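Local coordinates for protein N-acetylglucosamine-6-phosphate deacetylase (Mycobacterium smegmatis, PDB 6FV4) that probably removes the acetyl group from N-acetylglucosamine-6-phosphate, working as a divalent-metal-dependent hydrolase of the amidohydrolase superfamily, at residues Asp133-Glu138 with Glu171-Met176; Glu29-Gly34 with Val46-Pro51; Met285-Met290 with Gly319-Met324. The protein carries 1 engineered substitution. All coordinates share one frame; numbering follows the deposited sequence.

Followed from the N terminus, the three contacts come in series: each closes before the next opens, so none nests in or crosses another. Contact 2 is the first, closing the short excursion that holds the hairpin of strands 34-39 and 42-48 at the surface. Contact 1 follows, joining neighbouring parallel strands across the intervening helix 160-170 and ending beside the two bound metals. Contact 3 closes a 28-residue excursion that contains the three-stranded antiparallel sheet of residues 293-311, and ties two irregular segments together near the predicted substrate site. Contacts 1 and 3 have centres about 21 Å apart, whereas the centre of contact 2 lies about 36 and 34 Å from theirs.

Contact 1: residues Asp133-Glu138 with Glu171-Met176; sequences DGIHLE and EGTVRM. With CD (cadmium ion), chain J; ZN (zinc ion), chain H.
I135 and M176 bury more surface here than any other residues of the two segments, and both use main chain as well as side chain. I135 O accepts two hydrogen bonds in its carbonyl plane, from R175 N at 2.8 Å and from M176 N at 3.2 Å. One acceptor serving consecutive amides is how this parallel pairing absorbs a beta bulge: I135 pairs with V174, but H136 pairs with M176. Beyond the bulge, L137 N reaches M176 O at 2.8 Å.

The I135 side chain lies on the face of V174, and its CD1 comes within 3.3 Å of T173 OG1, a hydroxyl that is bonded to G170 O. On the opposite face the M176 chain bends at its last torsion (chi3 66°), which carries CE over the centre of the H136 imidazole. This CH-pi contact puts M176 CE 3.6 Å from the centroid of the H136 ring and 8° off the normal. S107 OG holds H136 ND1 and T178 OG1 holds NE2, fixing the rotation of the ring. Two residues on, E138 bridges the metals, with OE1 2.1 Å from zinc and OE2 2.4 Å from cadmium.

The pair belongs to the beta/alpha barrel characteristic of this superfamily. Helix 113-129 packs on I135, L137 and T173, helix 160-170 packs on L137 and V174, and strand 104-109 flanks strand 134-138.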
ATOM      1  N   ASP B 133      18.022  26.254   3.095  1.00 26.17           N
ATOM      2  CA  ASP B 133      17.489  26.184   4.444  1.00 27.42           C
ATOM      3  C   ASP B 133      18.078  25.047   5.269  1.00 27.80           C
ATOM      4  O   ASP B 133      17.752  24.919   6.456  1.00 28.32           O
ATOM      5  CB  ASP B 133      15.964  26.076   4.365  1.00 31.19           C
ATOM      6  CG  ASP B 133      15.348  27.248   3.611  1.00 31.13           C
ATOM      7  OD1 ASP B 133      14.973  28.239   4.278  1.00 30.58           O
ATOM      8  OD2 ASP B 133      15.269  27.197   2.352  1.00 32.25           O
ATOM      9  N   GLY B 134      18.959  24.245   4.690  1.00 21.92           N
ATOM     10  CA  GLY B 134      19.479  23.098   5.398  1.00 20.61           C
ATOM     11  C   GLY B 134      20.317  22.288   4.444  1.00 21.78           C
ATOM     12  O   GLY B 134      20.408  22.595   3.254  1.00 25.31           O
ATOM     13  N   ILE B 135      20.935  21.242   4.991  1.00 23.72           N
ATOM     14  CA  ILE B 135      21.767  20.317   4.230  1.00 27.14           C
ATOM     15  C   ILE B 135      21.268  18.902   4.468  1.00 23.84           C
ATOM     16  O   ILE B 135      20.889  18.542   5.589  1.00 22.77           O
ATOM     17  CB  ILE B 135      23.259  20.420   4.619  1.00 23.96           C
ATOM     18  CG1 ILE B 135      23.768  21.857   4.457  1.00 24.46           C
ATOM     19  CG2 ILE B 135      24.089  19.429   3.774  1.00 23.00           C
ATOM     20  CD1 ILE B 135      25.179  22.115   5.124  1.00 26.48           C
ATOM     21  N   HIS B 136      21.285  18.099   3.415  1.00 23.12           N
ATOM     22  CA  HIS B 136      20.951  16.689   3.478  1.00 22.58           C
ATOM     23  C   HIS B 136      22.162  15.904   3.001  1.00 23.32           C
ATOM     24  O   HIS B 136      22.644  16.124   1.883  1.00 26.32           O
ATOM     25  CB  HIS B 136      19.725  16.410   2.608  1.00 24.24           C
ATOM     26  CG  HIS B 136      19.485  14.962   2.311  1.00 26.38           C
ATOM     27  ND1 HIS B 136      18.927  14.544   1.122  1.00 25.61           N
ATOM     28  CD2 HIS B 136      19.675  13.842   3.050  1.00 26.42           C
ATOM     29  CE1 HIS B 136      18.811  13.228   1.126  1.00 27.32           C
ATOM     30  NE2 HIS B 136      19.240  12.776   2.289  1.00 24.82           N
ATOM     31  N   LEU B 137      22.660  15.002   3.839  1.00 19.21           N
ATOM     32  CA  LEU B 137      23.761  14.128   3.441  1.00 26.47           C
ATOM     33  C   LEU B 137      23.167  12.828   2.922  1.00 28.18           C
ATOM     34  O   LEU B 137      22.794  11.946   3.704  1.00 27.94           O
ATOM     35  CB  LEU B 137      24.708  13.872   4.604  1.00 26.54           C
ATOM     36  CG  LEU B 137      25.191  15.139   5.320  1.00 25.77           C
ATOM     37  CD1 LEU B 137      26.077  14.739   6.480  1.00 25.43           C
ATOM     38  CD2 LEU B 137      25.915  16.042   4.350  1.00 25.12           C
ATOM     39  N   GLU B 138      23.062  12.716   1.598  1.00 31.94           N
ATOM     40  CA  GLU B 138      22.645  11.464   0.959  1.00 27.06           C
ATOM     41  C   GLU B 138      23.892  10.643   0.635  1.00 32.91           C
ATOM     42  O   GLU B 138      24.324  10.513  -0.513  1.00 28.45           O
ATOM     43  CB  GLU B 138      21.818  11.729  -0.284  1.00 32.31           C
ATOM     44  CG  GLU B 138      21.203  10.416  -0.819  1.00 27.13           C
ATOM     45  CD  GLU B 138      20.332  10.616  -2.014  1.00 30.71           C
ATOM     46  OE1 GLU B 138      20.605  11.554  -2.765  1.00 32.74           O
ATOM     47  OE2 GLU B 138      19.382   9.827  -2.201  1.00 33.13           O
ATOM     48  N   GLU B 171      27.618  23.374  11.988  1.00 32.78           N
ATOM     49  CA  GLU B 171      27.095  24.334  12.962  1.00 34.79           C
ATOM     50  C   GLU B 171      25.572  24.314  12.983  1.00 33.13           C
ATOM     51  O   GLU B 171      24.905  25.352  13.017  1.00 30.68           O
ATOM     52  CB  GLU B 171      27.624  25.749  12.698  1.00 32.58           C
ATOM     53  CG  GLU B 171      29.088  25.941  13.047  1.00 39.74           C
ATOM     54  CD  GLU B 171      29.601  27.322  12.644  1.00 36.03           C
ATOM     55  OE1 GLU B 171      29.184  28.341  13.249  1.00 34.45           O
ATOM     56  OE2 GLU B 171      30.396  27.376  11.685  1.00 32.84           O
ATOM     57  N   GLY B 172      25.014  23.109  12.964  1.00 36.24           N
ATOM     58  CA  GLY B 172      23.589  22.945  13.082  1.00 33.35           C
ATOM     59  C   GLY B 172      22.821  23.005  11.785  1.00 33.05           C
ATOM     60  O   GLY B 172      21.597  22.861  11.820  1.00 31.66           O
ATOM     61  N   THR B 173      23.490  23.193  10.640  1.00 25.07           N
ATOM     62  CA  THR B 173      22.794  23.322   9.363  1.00 30.49           C
ATOM     63  C   THR B 173      22.548  21.992   8.658  1.00 28.35           C
ATOM     64  O   THR B 173      21.854  21.981   7.640  1.00 30.66           O
ATOM     65  CB  THR B 173      23.571  24.241   8.409  1.00 30.78           C
ATOM     66  OG1 THR B 173      24.832  23.634   8.081  1.00 28.18           O
ATOM     67  CG2 THR B 173      23.816  25.588   9.068  1.00 31.51           C
ATOM     68  N   VAL B 174      23.112  20.886   9.140  1.00 26.82           N
ATOM     69  CA  VAL B 174      22.824  19.581   8.553  1.00 32.64           C
ATOM     70  C   VAL B 174      21.499  19.111   9.142  1.00 29.46           C
ATOM     71  O   VAL B 174      21.387  18.894  10.352  1.00 29.62           O
ATOM     72  CB  VAL B 174      23.944  18.563   8.804  1.00 30.62           C
ATOM     73  CG1 VAL B 174      23.477  17.171   8.332  1.00 25.68           C
ATOM     74  CG2 VAL B 174      25.210  18.958   8.045  1.00 28.33           C
ATOM     75  N   ARG B 175      20.485  18.995   8.291  1.00 32.05           N
ATOM     76  CA  ARG B 175      19.126  18.726   8.741  1.00 28.59           C
ATOM     77  C   ARG B 175      18.699  17.282   8.539  1.00 30.99           C
ATOM     78  O   ARG B 175      17.844  16.792   9.285  1.00 26.66           O
ATOM     79  CB  ARG B 175      18.143  19.653   8.017  1.00 27.98           C
ATOM     80  CG  ARG B 175      18.376  21.130   8.239  1.00 31.48           C
ATOM     81  CD  ARG B 175      18.322  21.479   9.713  1.00 39.06           C
ATOM     82  NE  ARG B 175      16.955  21.408  10.218  1.00 41.89           N
ATOM     83  CZ  ARG B 175      16.177  22.472  10.407  1.00 45.79           C
ATOM     84  NH1 ARG B 175      16.636  23.693  10.139  1.00 44.12           N
ATOM     85  NH2 ARG B 175      14.940  22.317  10.864  1.00 42.76           N
ATOM     86  N   MET B 176      19.289  16.581   7.573  1.00 27.26           N
ATOM     87  CA  MET B 176      18.869  15.223   7.268  1.00 26.84           C
ATOM     88  C   MET B 176      20.069  14.419   6.791  1.00 24.01           C
ATOM     89  O   MET B 176      20.921  14.935   6.053  1.00 26.20           O
ATOM     90  CB  MET B 176      17.758  15.215   6.207  1.00 22.77           C
ATOM     91  CG  MET B 176      17.270  13.823   5.862  1.00 26.14           C
ATOM     92  SD  MET B 176      15.644  13.880   5.059  1.00 28.66           S
ATOM     93  CE  MET B 176      16.029  14.711   3.520  1.00 25.73           C
TER
HETATM   94 CD    CD J 403      19.536   8.888  -4.430  1.00 27.76          CD
HETATM   95 ZN    ZN H 401      19.381  12.461  -4.168  1.00 27.02          ZN
HETATM   96  O   HOH W   1      19.050  24.410   9.117  1.00 36.60           O
HETATM   97  O   HOH W   2      19.219   7.645  -6.682  1.00 31.32           O

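Contact 2: residues Glu29-Gly34 with Val46-Pro51; sequences ELLRPG and VGAGAP
L31 meets V46 and A48 with its two methyl branches divided between them. L31 CD1 lies 3.5 Å from V46 CG1, where the two side chains approach at an oblique angle, and it also rests 3.6 Å from the carbonyl oxygen G47 O. The other branch, L31 CD2, stands 4.0 Å from A48 CB. Two torsions set up this fork: L31 places CG beside its own backbone N (chi1 -48°), while V46 extends CG1 anti to the backbone N (chi1 179°), toward the leucine. T26 also touches both L31 and V46.

The contact lays strand 30-31, which pairs with strand 23-25, against 42-48, the edge strand of the hairpin 34-39/42-48 in the small beta domain that accompanies the barrel in this family. G34 and A48 form an antiparallel, non-hydrogen-bonded pair near the open end of the hairpin, with a CA-H...O contact from G34 CA to G47 O.

Past that pair the chain is held by main-chain groups. G49 N donates to P33 O at 2.9 Å, but it comes from above the carbonyl plane, 42° out of it, and so misses the lone-pair direction. P33 O also receives a CA-H...O contact from A48 CA at 3.4 Å. P33 follows a cis peptide bond, and its ring presents CG to G49 O at 3.9 Å. A water donates to both G34 O and G49 O, the latter at 2.9 Å, adding a bridge beside the G49 N to P33 O bond. V46 and G47, together with W35, line a pocket holding a dithiothreitol molecule, probably from the crystallisation liquor.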
ATOM      1  N   GLU B  29      -7.024  24.598   4.718  1.00 42.56           N
ATOM      2  CA  GLU B  29      -8.314  25.012   4.182  1.00 42.55           C
ATOM      3  C   GLU B  29      -8.176  25.401   2.719  1.00 41.38           C
ATOM      4  O   GLU B  29      -7.114  25.840   2.267  1.00 36.86           O
ATOM      5  CB  GLU B  29      -8.916  26.221   4.936  1.00 45.42           C
ATOM      6  CG  GLU B  29      -8.922  26.140   6.449  1.00 48.90           C
ATOM      7  CD  GLU B  29      -8.991  27.525   7.106  1.00 57.66           C
ATOM      8  OE1 GLU B  29      -8.007  28.306   6.982  1.00 63.12           O
ATOM      9  OE2 GLU B  29     -10.025  27.837   7.738  1.00 70.57           O
ATOM     10  N   LEU B  30      -9.272  25.256   1.984  1.00 35.75           N
ATOM     11  CA  LEU B  30      -9.391  25.777   0.629  1.00 36.16           C
ATOM     12  C   LEU B  30     -10.392  26.926   0.672  1.00 39.89           C
ATOM     13  O   LEU B  30     -11.582  26.711   0.934  1.00 40.61           O
ATOM     14  CB  LEU B  30      -9.842  24.685  -0.337  1.00 41.93           C
ATOM     15  CG  LEU B  30      -9.904  25.073  -1.816  1.00 42.54           C
ATOM     16  CD1 LEU B  30      -9.431  23.915  -2.670  1.00 43.10           C
ATOM     17  CD2 LEU B  30     -11.309  25.510  -2.231  1.00 40.51           C
ATOM     18  N   LEU B  31      -9.919  28.133   0.397  1.00 33.67           N
ATOM     19  CA  LEU B  31     -10.741  29.337   0.450  1.00 37.83           C
ATOM     20  C   LEU B  31     -11.113  29.770  -0.958  1.00 42.40           C
ATOM     21  O   LEU B  31     -10.241  29.908  -1.822  1.00 38.30           O
ATOM     22  CB  LEU B  31     -10.007  30.467   1.166  1.00 38.81           C
ATOM     23  CG  LEU B  31      -9.390  30.014   2.482  1.00 36.51           C
ATOM     24  CD1 LEU B  31      -8.605  31.145   3.072  1.00 37.95           C
ATOM     25  CD2 LEU B  31     -10.506  29.532   3.433  1.00 40.90           C
ATOM     26  N   ARG B  32     -12.408  29.990  -1.179  1.00 40.43           N
ATOM     27  CA  ARG B  32     -12.922  30.355  -2.489  1.00 40.30           C
ATOM     28  C   ARG B  32     -14.064  31.355  -2.333  1.00 43.35           C
ATOM     29  O   ARG B  32     -15.152  30.983  -1.879  1.00 49.14           O
ATOM     30  CB  ARG B  32     -13.386  29.103  -3.230  1.00 41.94           C
ATOM     31  CG  ARG B  32     -13.443  29.250  -4.735  1.00 45.07           C
ATOM     32  CD  ARG B  32     -13.735  27.914  -5.406  1.00 47.36           C
ATOM     33  NE  ARG B  32     -12.520  27.216  -5.819  1.00 41.31           N
ATOM     34  CZ  ARG B  32     -12.381  25.895  -5.804  1.00 43.42           C
ATOM     35  NH1 ARG B  32     -13.380  25.127  -5.388  1.00 50.83           N
ATOM     36  NH2 ARG B  32     -11.248  25.336  -6.209  1.00 43.20           N
ATOM     37  N   PRO B  33     -13.848  32.640  -2.646  1.00 39.13           N
ATOM     38  CA  PRO B  33     -12.531  33.199  -2.969  1.00 40.17           C
ATOM     39  C   PRO B  33     -11.724  33.436  -1.703  1.00 37.54           C
ATOM     40  O   PRO B  33     -12.243  33.273  -0.605  1.00 35.33           O
ATOM     41  CB  PRO B  33     -12.865  34.515  -3.677  1.00 37.88           C
ATOM     42  CG  PRO B  33     -14.186  34.915  -3.118  1.00 41.67           C
ATOM     43  CD  PRO B  33     -14.924  33.641  -2.766  1.00 40.62           C
ATOM     44  N   GLY B  34     -10.456  33.806  -1.836  1.00 35.02           N
ATOM     45  CA  GLY B  34      -9.613  33.988  -0.680  1.00 37.34           C
ATOM     46  C   GLY B  34      -8.865  35.305  -0.735  1.00 31.23           C
ATOM     47  O   GLY B  34      -8.758  35.953  -1.776  1.00 33.52           O
ATOM     48  N   VAL B  46      -5.467  35.906   6.912  1.00 36.48           N
ATOM     49  CA  VAL B  46      -6.034  35.191   5.776  1.00 37.78           C
ATOM     50  C   VAL B  46      -7.530  35.071   6.020  1.00 37.96           C
ATOM     51  O   VAL B  46      -7.977  34.973   7.166  1.00 37.39           O
ATOM     52  CB  VAL B  46      -5.386  33.796   5.598  1.00 37.66           C
ATOM     53  CG1 VAL B  46      -5.987  33.060   4.441  1.00 39.39           C
ATOM     54  CG2 VAL B  46      -3.891  33.934   5.392  1.00 38.09           C
ATOM     55  N   GLY B  47      -8.312  35.076   4.940  1.00 38.97           N
ATOM     56  CA  GLY B  47      -9.743  34.877   5.097  1.00 41.01           C
ATOM     57  C   GLY B  47     -10.407  34.477   3.801  1.00 41.96           C
ATOM     58  O   GLY B  47      -9.819  34.561   2.721  1.00 40.14           O
ATOM     59  N   ALA B  48     -11.659  34.041   3.923  1.00 42.34           N
ATOM     60  CA  ALA B  48     -12.479  33.694   2.772  1.00 39.44           C
ATOM     61  C   ALA B  48     -13.457  34.818   2.453  1.00 44.71           C
ATOM     62  O   ALA B  48     -13.748  35.683   3.286  1.00 44.76           O
ATOM     63  CB  ALA B  48     -13.242  32.390   3.015  1.00 44.39           C
ATOM     64  N   GLY B  49     -13.962  34.796   1.224  1.00 41.79           N
ATOM     65  CA  GLY B  49     -14.920  35.800   0.800  1.00 43.46           C
ATOM     66  C   GLY B  49     -14.257  37.095   0.357  1.00 44.41           C
ATOM     67  O   GLY B  49     -13.100  37.125  -0.071  1.00 44.64           O
ATOM     68  N   ALA B  50     -15.011  38.183   0.481  1.00 46.16           N
ATOM     69  CA  ALA B  50     -14.551  39.478   0.011  1.00 47.41           C
ATOM     70  C   ALA B  50     -13.422  40.010   0.892  1.00 45.61           C
ATOM     71  O   ALA B  50     -13.404  39.778   2.106  1.00 47.59           O
ATOM     72  CB  ALA B  50     -15.706  40.477  -0.003  1.00 50.09           C
ATOM     73  N   PRO B  51     -12.471  40.731   0.308  1.00 48.58           N
ATOM     74  CA  PRO B  51     -11.365  41.286   1.102  1.00 47.04           C
ATOM     75  C   PRO B  51     -11.862  42.352   2.062  1.00 51.54           C
ATOM     76  O   PRO B  51     -12.939  42.933   1.858  1.00 52.24           O
ATOM     77  CB  PRO B  51     -10.426  41.882   0.040  1.00 45.69           C
ATOM     78  CG  PRO B  51     -11.283  42.089  -1.163  1.00 51.01           C
ATOM     79  CD  PRO B  51     -12.334  41.019  -1.131  1.00 44.98           C
TER
HETATM   80  O   HOH W   3     -11.220  37.628  -2.184  1.00 41.12           O

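Contact 3: residues Met285-Met290 with Gly319-Met324; sequences MAATGM and GSTATM
M285 O is gripped twice by T288, through N at 2.9 Å and through OG1 at 2.7 Å, and that same T288 OG1 meets T321 CA across the contact at 3.2 Å. The amide bond closes a type I beta turn from M285 to T288, and the hydroxyl bond fixes the rotation of the threonine. M285 N donates to S320 O at 3.0 Å with an N-H...O angle of 163°, the single direct hydrogen bond between the segments.

T288 OG1 also nears S320 O, while T288 CG2 turns toward A322 O and lies 3.7 Å from T323 CG2, so one threonine touches four successive residues, S320 to T323. T321 CG2 packs against A287 and M285 SD, the T321 and M285 side chains lying side by side, while the T321 hydroxyl is bonded to G307 O. A water accepts from G289 N at 2.8 Å and donates to T321 O at the same distance.

S320 turns its hydroxyl to its own segment and to T282: S320 OG accepts from A322 N at 3.0 Å, an ST turn, and is bonded to T282 O. Its side chain lies close to H260, a predicted substrate-binding residue, and to engineered A283.

A322 O is buried without a polar partner, a cost the contact does not repay. The M285 N to S320 O bond holds the backbone next to G319 and so would fix the position of that predicted substrate-binding residue.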
ATOM      1  N   MET B 285      18.702  17.285 -10.392  1.00 28.01           N
ATOM      2  CA  MET B 285      20.134  17.430 -10.613  0.56 26.49           C
ATOM      3  C   MET B 285      20.415  18.717 -11.380  1.00 27.48           C
ATOM      4  O   MET B 285      19.506  19.455 -11.772  1.00 25.25           O
ATOM      5  CB  MET B 285      20.729  16.202 -11.318  0.56 29.48           C
ATOM      6  CG  MET B 285      20.072  15.775 -12.608  0.56 30.20           C
ATOM      7  SD  MET B 285      20.683  16.592 -14.088  0.56 42.57           S
ATOM      8  CE  MET B 285      22.455  16.342 -13.952  0.56 29.07           C
ATOM      9  N   ALA B 286      21.714  19.019 -11.536  1.00 25.92           N
ATOM     10  CA  ALA B 286      22.130  20.343 -11.978  1.00 25.72           C
ATOM     11  C   ALA B 286      21.607  20.729 -13.353  1.00 26.18           C
ATOM     12  O   ALA B 286      21.530  21.926 -13.641  1.00 29.07           O
ATOM     13  CB  ALA B 286      23.663  20.456 -11.955  1.00 31.44           C
ATOM     14  N   ALA B 287      21.214  19.774 -14.200  1.00 28.33           N
ATOM     15  CA  ALA B 287      20.705  20.145 -15.517  1.00 29.67           C
ATOM     16  C   ALA B 287      19.242  20.566 -15.500  1.00 31.16           C
ATOM     17  O   ALA B 287      18.733  21.006 -16.534  1.00 26.58           O
ATOM     18  CB  ALA B 287      20.880  18.994 -16.508  1.00 27.82           C
ATOM     19  N   THR B 288      18.561  20.439 -14.364  1.00 28.66           N
ATOM     20  CA  THR B 288      17.165  20.841 -14.264  1.00 26.29           C
ATOM     21  C   THR B 288      16.964  22.279 -14.722  1.00 29.39           C
ATOM     22  O   THR B 288      17.671  23.190 -14.282  1.00 30.94           O
ATOM     23  CB  THR B 288      16.692  20.682 -12.818  1.00 28.34           C
ATOM     24  OG1 THR B 288      16.928  19.332 -12.397  1.00 26.85           O
ATOM     25  CG2 THR B 288      15.197  21.008 -12.698  1.00 29.69           C
ATOM     26  N   GLY B 289      15.995  22.475 -15.618  1.00 30.64           N
ATOM     27  CA  GLY B 289      15.628  23.797 -16.091  1.00 31.99           C
ATOM     28  C   GLY B 289      16.487  24.364 -17.199  1.00 35.35           C
ATOM     29  O   GLY B 289      16.272  25.516 -17.601  1.00 36.27           O
ATOM     30  N   MET B 290      17.452  23.610 -17.708  1.00 34.73           N
ATOM     31  CA  MET B 290      18.312  24.107 -18.772  1.00 35.67           C
ATOM     32  C   MET B 290      17.735  23.751 -20.133  1.00 36.57           C
ATOM     33  O   MET B 290      17.076  22.723 -20.300  1.00 34.78           O
ATOM     34  CB  MET B 290      19.722  23.533 -18.648  1.00 33.17           C
ATOM     35  CG  MET B 290      20.385  23.867 -17.327  1.00 35.47           C
ATOM     36  SD  MET B 290      22.059  23.231 -17.309  1.00 42.89           S
ATOM     37  CE  MET B 290      22.902  24.614 -18.070  1.00 38.16           C
ATOM     38  N   GLY B 319      19.628  11.375 -13.972  1.00 41.24           N
ATOM     39  CA  GLY B 319      18.832  11.660 -12.796  1.00 35.08           C
ATOM     40  C   GLY B 319      17.625  12.526 -13.109  1.00 35.94           C
ATOM     41  O   GLY B 319      17.328  12.853 -14.261  1.00 31.93           O
ATOM     42  N   SER B 320      16.931  12.917 -12.042  1.00 33.20           N
ATOM     43  CA  SER B 320      15.735  13.735 -12.172  1.00 30.26           C
ATOM     44  C   SER B 320      16.047  15.127 -12.704  1.00 29.10           C
ATOM     45  O   SER B 320      17.031  15.759 -12.301  1.00 28.51           O
ATOM     46  CB  SER B 320      15.051  13.871 -10.811  1.00 29.74           C
ATOM     47  OG  SER B 320      14.042  14.857 -10.912  1.00 31.02           O
ATOM     48  N   THR B 321      15.190  15.629 -13.590  1.00 22.72           N
ATOM     49  CA  THR B 321      15.228  17.043 -13.951  1.00 26.93           C
ATOM     50  C   THR B 321      13.903  17.698 -13.607  1.00 28.50           C
ATOM     51  O   THR B 321      13.416  18.583 -14.313  1.00 27.56           O
ATOM     52  CB  THR B 321      15.588  17.275 -15.423  1.00 30.86           C
ATOM     53  OG1 THR B 321      14.839  16.407 -16.269  1.00 31.54           O
ATOM     54  CG2 THR B 321      17.078  17.048 -15.670  1.00 28.37           C
ATOM     55  N   ALA B 322      13.313  17.261 -12.501  1.00 28.69           N
ATOM     56  CA  ALA B 322      12.004  17.734 -12.079  1.00 32.89           C
ATOM     57  C   ALA B 322      12.140  18.997 -11.248  1.00 28.71           C
ATOM     58  O   ALA B 322      13.122  19.180 -10.528  1.00 30.31           O
ATOM     59  CB  ALA B 322      11.280  16.666 -11.256  1.00 30.07           C
ATOM     60  N   THR B 323      11.148  19.873 -11.360  1.00 32.61           N
ATOM     61  CA  THR B 323      10.965  20.986 -10.436  1.00 35.25           C
ATOM     62  C   THR B 323       9.734  20.717  -9.586  1.00 29.98           C
ATOM     63  O   THR B 323       8.858  19.928  -9.958  1.00 28.18           O
ATOM     64  CB  THR B 323      10.785  22.318 -11.176  1.00 35.47           C
ATOM     65  OG1 THR B 323       9.609  22.246 -11.993  1.00 35.88           O
ATOM     66  CG2 THR B 323      11.979  22.610 -12.052  1.00 35.06           C
ATOM     67  N   MET B 324       9.662  21.386  -8.437  1.00 26.68           N
ATOM     68  CA  MET B 324       8.500  21.178  -7.578  1.00 25.02           C
ATOM     69  C   MET B 324       7.211  21.531  -8.297  1.00 28.63           C
ATOM     70  O   MET B 324       6.181  20.902  -8.041  1.00 28.43           O
ATOM     71  CB  MET B 324       8.617  21.977  -6.286  1.00 27.60           C
ATOM     72  CG  MET B 324       9.540  21.351  -5.259  1.00 23.88           C
ATOM     73  SD  MET B 324       9.220  19.674  -4.684  1.00 29.18           S
ATOM     74  CE  MET B 324       8.060  19.944  -3.327  1.00 23.86           C
TER
HETATM   75  O   HOH W   4      14.101  20.471 -16.315  1.00 38.41           O